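PDB 4CW4: beta-ketoacyl synthase from Pseudomonas aeruginosa, which catalyses the condensation of acetyl-CoA with malonyl-ACP to form beta-acetoacetyl-ACP, the primer that starts fatty acid synthesis. Local coordinates for the interface of chains A and B. Residues are numbered along the deposited sequence; one frame, centred on the assembly and turned at random. Chains: chain A/B, Beta-ketoacyl synthase.

Contact 1: the interface of chains A and B. Residues chain A 230, 325, 328, 540; chain B 256-257, 260.
The phenol oxygen OH of A:Tyr325 points at the ring rim of B:Phe260, 3.4 Å from its CZ, in an apolar patch of the homodimer interface; the two side chains cross at about a right angle. Next to it along the rim, SD of A:Met230 lies 3.3 Å from CE1 of B:Phe260; bends at chi2 and chi3 fold the methionine so that its sulfur makes the nearest approach. B:Leu256 meets the tyrosine through both methyls: its CD1 sits over one face, 3.7 Å from the A:Tyr325 ring centroid and shifted toward the rim, while CD2 comes to 3.6 Å from CE1. With CG of B:Leu256 opposite its own backbone N (chi1 -177°), the branch is carried across to that ring. The sulfur end of A:Met328 comes against the CD–CG side of the B:Pro257 ring, SD of A:Met328 3.7 Å from CD of B:Pro257, with CE beside CG. A:Phe540, the gatekeeper phenylalanine of the GFGG motif, touches B:Phe260 more distantly, CD2 to CE2 at 4.0 Å. The partner subunit probably helps to wall the short-chain acyl pocket. In the thiolase-like fold, helix 255-259 of chain B packs against helix 319-327 of chain A, the patch centre about 8 Å from the nucleophile A:Cys286.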
loop_
_atom_site.group_PDB
_atom_site.type_symbol
_atom_site.label_atom_id
_atom_site.label_comp_id
_atom_site.label_asym_id
_atom_site.label_seq_id
_atom_site.Cartn_x
_atom_site.Cartn_y
_atom_site.Cartn_z
ATOM N N MET A 230 7.568 2.581 -0.263
ATOM C CA MET A 230 8.201 2.818 -1.570
ATOM C C MET A 230 7.923 1.750 -2.621
ATOM O O MET A 230 8.122 2.010 -3.807
ATOM C CB MET A 230 9.722 2.950 -1.442
ATOM C CG MET A 230 10.223 4.022 -0.482
ATOM S SD MET A 230 9.694 5.700 -0.877
ATOM C CE MET A 230 10.347 5.837 -2.514
ATOM N N TYR A 325 13.893 12.276 -2.642
ATOM C CA TYR A 325 13.646 13.088 -1.461
ATOM C C TYR A 325 14.437 14.399 -1.458
ATOM O O TYR A 325 13.927 15.432 -1.038
ATOM C CB TYR A 325 13.897 12.300 -0.182
ATOM C CG TYR A 325 12.805 11.314 0.171
ATOM C CD1 TYR A 325 11.579 11.748 0.635
ATOM C CD2 TYR A 325 13.009 9.956 0.047
ATOM C CE1 TYR A 325 10.577 10.847 0.974
ATOM C CE2 TYR A 325 12.026 9.044 0.395
ATOM C CZ TYR A 325 10.805 9.498 0.843
ATOM O OH TYR A 325 9.809 8.611 1.170
ATOM N N MET A 328 12.873 17.232 -3.370
ATOM C CA MET A 328 11.881 17.945 -2.568
ATOM C C MET A 328 12.478 18.850 -1.498
ATOM O O MET A 328 11.745 19.555 -0.808
ATOM C CB MET A 328 11.026 16.952 -1.798
ATOM C CG MET A 328 10.430 15.847 -2.599
ATOM S SD MET A 328 9.458 14.773 -1.540
ATOM C CE MET A 328 8.151 15.880 -1.007
ATOM N N PHE A 540 3.897 12.953 4.453
ATOM C CA PHE A 540 3.328 13.466 3.204
ATOM C C PHE A 540 1.925 12.983 2.982
ATOM O O PHE A 540 1.539 11.912 3.456
ATOM C CB PHE A 540 4.121 12.984 1.964
ATOM C CG PHE A 540 5.577 13.349 1.958
ATOM C CD1 PHE A 540 6.126 14.184 2.925
ATOM C CD2 PHE A 540 6.403 12.840 0.966
ATOM C CE1 PHE A 540 7.474 14.509 2.899
ATOM C CE2 PHE A 540 7.752 13.159 0.931
ATOM C CZ PHE A 540 8.287 14.000 1.898
ATOM N N LEU B 256 8.672 11.649 -6.815
ATOM C CA LEU B 256 8.621 10.770 -5.656
ATOM C C LEU B 256 7.269 10.915 -4.911
ATOM O O LEU B 256 6.552 9.926 -4.775
ATOM C CB LEU B 256 9.838 10.969 -4.725
ATOM C CG LEU B 256 9.884 10.009 -3.519
ATOM C CD1 LEU B 256 11.307 9.590 -3.100
ATOM C CD2 LEU B 256 9.229 10.668 -2.347
ATOM N N PRO B 257 6.905 12.135 -4.453
ATOM C CA PRO B 257 5.671 12.165 -3.655
ATOM C C PRO B 257 4.425 11.737 -4.433
ATOM O O PRO B 257 3.590 11.024 -3.857
ATOM C CB PRO B 257 5.594 13.616 -3.157
ATOM C CG PRO B 257 6.495 14.387 -4.057
ATOM C CD PRO B 257 7.577 13.445 -4.468
ATOM N N PHE B 260 3.698 7.702 -4.759
ATOM C CA PHE B 260 3.306 6.828 -3.653
ATOM C C PHE B 260 1.932 6.208 -3.874
ATOM O O PHE B 260 0.990 6.875 -4.329
ATOM C CB PHE B 260 3.253 7.582 -2.332
ATOM C CG PHE B 260 4.595 7.925 -1.784
ATOM C CD1 PHE B 260 5.483 6.927 -1.418
ATOM C CD2 PHE B 260 4.997 9.228 -1.664
ATOM C CE1 PHE B 260 6.718 7.228 -0.929
ATOM C CE2 PHE B 260 6.244 9.520 -1.171
ATOM C CZ PHE B 260 7.096 8.516 -0.799
#

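Contact 2: the interface of chains A and B. Residues chain A 9-10, 390, 424, 558; chain B 631, 633-634.
B:Phe634, from the C-terminal tail of one ketosynthase subunit, lays its ring against the body of its homodimer partner and hides 52 Å² there. CD1 of A:Leu9 stands over the ring centre, 3.9 Å from the B:Phe634 centroid, in a CH-pi contact; the opposite face is covered by CB of B:Arg633. The ring is therefore held between a methyl of one subunit and a methylene of the other. From the A:Leu9 face, beyond the rim, CA of A:Leu9 comes 3.7 Å from CE1 of B:Phe634. CD1 of A:Ile424 comes at the edge near CD2, while CG2 of A:Thr390 sits above the ring plane, on the same side as A:Leu9, near CE2. CE of A:Met558 closes on CB of B:Phe634, 3.9 Å away, its chain turned at chi3 (77°) to bring the methyl in.

Farther out, NH1 of B:Arg633 donates to the backbone O of A:Thr390 at 2.8 Å, almost in line with the carbonyl (C=O...N 169°). B:Asp631 fixes this arginine side-on: NE of B:Arg633 reaches OD1 of B:Asp631 at 2.8 Å in a salt bridge, and its NH2 reaches OD2 at 2.9 Å. OD1 of B:Asp631 also accepts the backbone N of B:Arg633 at 3.0 Å, from the opposite face of the carboxylate plane. CE2 of B:Phe634 lies over the centre of the B:Arg633 guanidinium, which probably restricts the guanidinium's turning.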
loop_
_atom_site.group_PDB
_atom_site.type_symbol
_atom_site.label_atom_id
_atom_site.label_comp_id
_atom_site.label_asym_id
_atom_site.label_seq_id
_atom_site.Cartn_x
_atom_site.Cartn_y
_atom_site.Cartn_z
ATOM N N LEU A 9 -8.501 -6.758 25.079
ATOM C CA LEU A 9 -7.390 -5.795 25.144
ATOM C C LEU A 9 -6.195 -6.308 24.352
ATOM O O LEU A 9 -5.747 -7.409 24.598
ATOM C CB LEU A 9 -6.938 -5.591 26.597
ATOM C CG LEU A 9 -5.768 -4.627 26.833
ATOM C CD1 LEU A 9 -6.165 -3.193 26.522
ATOM C CD2 LEU A 9 -5.230 -4.718 28.261
ATOM N N PRO A 10 -5.681 -5.515 23.395
ATOM C CA PRO A 10 -4.479 -5.962 22.684
ATOM C C PRO A 10 -3.213 -5.831 23.535
ATOM O O PRO A 10 -2.829 -4.717 23.939
ATOM C CB PRO A 10 -4.409 -4.992 21.486
ATOM C CG PRO A 10 -5.805 -4.450 21.341
ATOM C CD PRO A 10 -6.258 -4.319 22.756
ATOM N N THR A 390 -4.031 0.513 23.013
ATOM C CA THR A 390 -5.462 0.731 23.198
ATOM C C THR A 390 -6.123 1.504 22.067
ATOM O O THR A 390 -7.316 1.360 21.851
ATOM C CB THR A 390 -5.750 1.434 24.528
ATOM O OG1 THR A 390 -4.885 2.544 24.679
ATOM C CG2 THR A 390 -5.539 0.487 25.703
ATOM N N ILE A 424 -8.691 5.838 30.291
ATOM C CA ILE A 424 -8.237 4.519 30.700
ATOM C C ILE A 424 -7.382 4.563 31.959
ATOM O O ILE A 424 -7.573 3.737 32.837
ATOM C CB ILE A 424 -7.511 3.783 29.544
ATOM C CG1 ILE A 424 -8.518 3.449 28.433
ATOM C CG2 ILE A 424 -6.837 2.509 30.060
ATOM C CD1 ILE A 424 -7.903 2.945 27.114
ATOM N N MET A 558 -4.840 -4.278 34.694
ATOM C CA MET A 558 -6.061 -4.478 33.946
ATOM C C MET A 558 -6.426 -5.958 33.813
ATOM O O MET A 558 -7.582 -6.317 34.015
ATOM C CB MET A 558 -5.942 -3.792 32.575
ATOM C CG MET A 558 -5.902 -2.271 32.696
ATOM S SD MET A 558 -5.501 -1.392 31.165
ATOM C CE MET A 558 -7.071 -1.503 30.285
ATOM N N ASP B 631 -15.514 5.693 25.949
ATOM C CA ASP B 631 -15.005 4.346 25.726
ATOM C C ASP B 631 -15.558 3.406 26.800
ATOM O O ASP B 631 -15.472 3.714 27.985
ATOM C CB ASP B 631 -13.477 4.396 25.828
ATOM C CG ASP B 631 -12.818 3.093 25.464
ATOM O OD1 ASP B 631 -13.495 2.224 24.871
ATOM O OD2 ASP B 631 -11.610 2.952 25.759
ATOM N N ARG B 633 -14.897 -0.101 26.248
ATOM C CA ARG B 633 -14.228 -1.355 25.915
ATOM C C ARG B 633 -13.608 -2.060 27.115
ATOM O O ARG B 633 -13.698 -3.277 27.222
ATOM C CB ARG B 633 -13.148 -1.120 24.856
ATOM C CG ARG B 633 -13.714 -0.800 23.478
ATOM C CD ARG B 633 -12.633 -0.357 22.508
ATOM N NE ARG B 633 -11.879 0.732 23.099
ATOM C CZ ARG B 633 -10.675 1.139 22.709
ATOM N NH1 ARG B 633 -10.046 0.572 21.679
ATOM N NH2 ARG B 633 -10.100 2.130 23.367
ATOM N N PHE B 634 -12.969 -1.300 28.005
ATOM C CA PHE B 634 -12.126 -1.881 29.048
ATOM C C PHE B 634 -12.558 -1.456 30.443
ATOM O O PHE B 634 -11.800 -1.592 31.401
ATOM C CB PHE B 634 -10.656 -1.505 28.813
ATOM C CG PHE B 634 -10.200 -1.708 27.396
ATOM C CD1 PHE B 634 -10.300 -2.954 26.799
ATOM C CD2 PHE B 634 -9.692 -0.655 26.651
ATOM C CE1 PHE B 634 -9.910 -3.149 25.485
ATOM C CE2 PHE B 634 -9.282 -0.850 25.336
ATOM C CZ PHE B 634 -9.384 -2.106 24.756
#

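Contact 3: the interface of chains A and B. Residues chain A 123-124, 128-129; chain B 109-112.
A:Gln128, closing the 3-10 helix 126-128, lies against the edge of beta-strand 104-112 of the partner subunit, B:Val109 to B:Glu111, in this homodimeric ketosynthase; it hides 88 Å², more than any other residue of the patch. The amide oxygen OE1 of A:Gln128 accepts the backbone N of B:Glu111 at 2.8 Å. The bond is nearly straight at hydrogen (169°), although the donor stands above the carbonyl plane, 39° out of it, and does not follow a lone pair. The other half of the amide donates: NE2 of A:Gln128 meets the carboxylate oxygen OE2 of B:Glu111 at 3.0 Å, with the acceptor in the amide plane and the approach on the anti side of the carboxylate. One glutamine thus binds both the main chain and the side chain of one residue, a pattern that supports the modelled orientation of the amide. CG of A:Gln128 is turned away from its carbonyl carbon (chi1 -66°), and the extended chain beyond it passes over O of B:Val109.

Beside this grip a small apolar group packs round one methyl: CD1 of B:Leu110 touches CB of A:Ala124 and CD2 of A:Leu129, each at 3.8 Å.

Toward A:Lys123 the contact is looser and mediated by water. Water 1 links OE1 of A:Gln128 (2.6 Å) to the backbone O of B:Glu111 (2.8 Å), and water 2 joins that same carbonyl to the backbone O of A:Lys123.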
loop_
_atom_site.group_PDB
_atom_site.type_symbol
_atom_site.label_atom_id
_atom_site.label_comp_id
_atom_site.label_asym_id
_atom_site.label_seq_id
_atom_site.Cartn_x
_atom_site.Cartn_y
_atom_site.Cartn_z
ATOM N N LYS A 123 33.143 -0.323 -35.982
ATOM C CA LYS A 123 32.621 -1.651 -36.255
ATOM C C LYS A 123 31.787 -2.097 -35.078
ATOM O O LYS A 123 32.037 -1.718 -33.929
ATOM C CB LYS A 123 33.735 -2.651 -36.531
ATOM C CG LYS A 123 34.518 -3.070 -35.327
ATOM C CD LYS A 123 35.795 -3.754 -35.771
ATOM C CE LYS A 123 36.434 -4.550 -34.656
ATOM N NZ LYS A 123 37.611 -5.294 -35.186
ATOM N N ALA A 124 30.783 -2.903 -35.385
ATOM C CA ALA A 124 29.849 -3.348 -34.372
ATOM C C ALA A 124 29.208 -4.652 -34.771
ATOM O O ALA A 124 29.158 -5.001 -35.938
ATOM C CB ALA A 124 28.786 -2.314 -34.170
ATOM N N GLN A 128 23.596 -5.642 -32.009
ATOM C CA GLN A 128 23.612 -4.582 -31.000
ATOM C C GLN A 128 23.214 -3.227 -31.563
ATOM O O GLN A 128 23.166 -2.247 -30.838
ATOM C CB GLN A 128 24.997 -4.473 -30.354
ATOM C CG GLN A 128 25.404 -5.697 -29.532
ATOM C CD GLN A 128 26.655 -5.474 -28.703
ATOM O OE1 GLN A 128 27.510 -4.646 -29.038
ATOM N NE2 GLN A 128 26.760 -6.207 -27.594
ATOM N N LEU A 129 22.952 -3.157 -32.867
ATOM C CA LEU A 129 22.563 -1.903 -33.483
ATOM C C LEU A 129 21.077 -1.638 -33.243
ATOM O O LEU A 129 20.298 -2.584 -33.089
ATOM C CB LEU A 129 22.834 -1.947 -34.990
ATOM C CG LEU A 129 24.325 -2.065 -35.335
ATOM C CD1 LEU A 129 24.548 -2.106 -36.815
ATOM C CD2 LEU A 129 25.158 -0.924 -34.733
ATOM N N VAL B 109 22.727 -2.200 -25.389
ATOM C CA VAL B 109 24.145 -2.033 -25.129
ATOM C C VAL B 109 24.880 -2.233 -26.454
ATOM O O VAL B 109 24.807 -3.300 -27.061
ATOM C CB VAL B 109 24.659 -3.025 -24.095
ATOM C CG1 VAL B 109 26.185 -2.904 -23.937
ATOM C CG2 VAL B 109 23.955 -2.806 -22.757
ATOM N N LEU B 110 25.569 -1.190 -26.892
ATOM C CA LEU B 110 26.360 -1.240 -28.111
ATOM C C LEU B 110 27.831 -1.198 -27.728
ATOM O O LEU B 110 28.333 -0.181 -27.239
ATOM C CB LEU B 110 25.989 -0.061 -29.009
ATOM C CG LEU B 110 26.805 0.126 -30.284
ATOM C CD1 LEU B 110 26.681 -1.073 -31.208
ATOM C CD2 LEU B 110 26.358 1.383 -30.998
ATOM N N GLU B 111 28.508 -2.322 -27.919
ATOM C CA GLU B 111 29.924 -2.405 -27.613
ATOM C C GLU B 111 30.721 -1.924 -28.806
ATOM O O GLU B 111 30.767 -2.598 -29.831
ATOM C CB GLU B 111 30.319 -3.842 -27.275
ATOM C CG GLU B 111 29.643 -4.382 -26.035
ATOM C CD GLU B 111 30.017 -5.825 -25.751
ATOM O OE1 GLU B 111 31.212 -6.087 -25.484
ATOM O OE2 GLU B 111 29.120 -6.697 -25.799
ATOM N N LEU B 112 31.340 -0.758 -28.672
ATOM C CA LEU B 112 32.188 -0.227 -29.732
ATOM C C LEU B 112 33.629 -0.504 -29.427
ATOM O O LEU B 112 34.113 -0.194 -28.348
ATOM C CB LEU B 112 31.982 1.269 -29.901
ATOM C CG LEU B 112 30.576 1.652 -30.341
ATOM C CD1 LEU B 112 30.574 3.070 -30.861
ATOM C CD2 LEU B 112 30.044 0.680 -31.383
HETATM O O HOH W 1 29.109 -4.437 -31.104
HETATM O O HOH W 2 32.933 -3.094 -31.877
#

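The centres of contact 1 and contact 2 lie about 36 Å apart and those of contact 1 and contact 3 about 37 Å, while contact 2 and contact 3 are about 68 Å from each other; contact 1 lies about equally far from the other two, which are at opposite ends of the dimer on a clearly bent path. No residue is shared. Contact 1 belongs to the catalytic level, whereas contact 2 and contact 3, with centres about 25 and 43 Å from A:Cys286, probably serve dimerisation rather than chemistry. The two-fold symmetry repeats each patch with chains exchanged, so tail, catalytic body and beta-strand arm all join the homodimer.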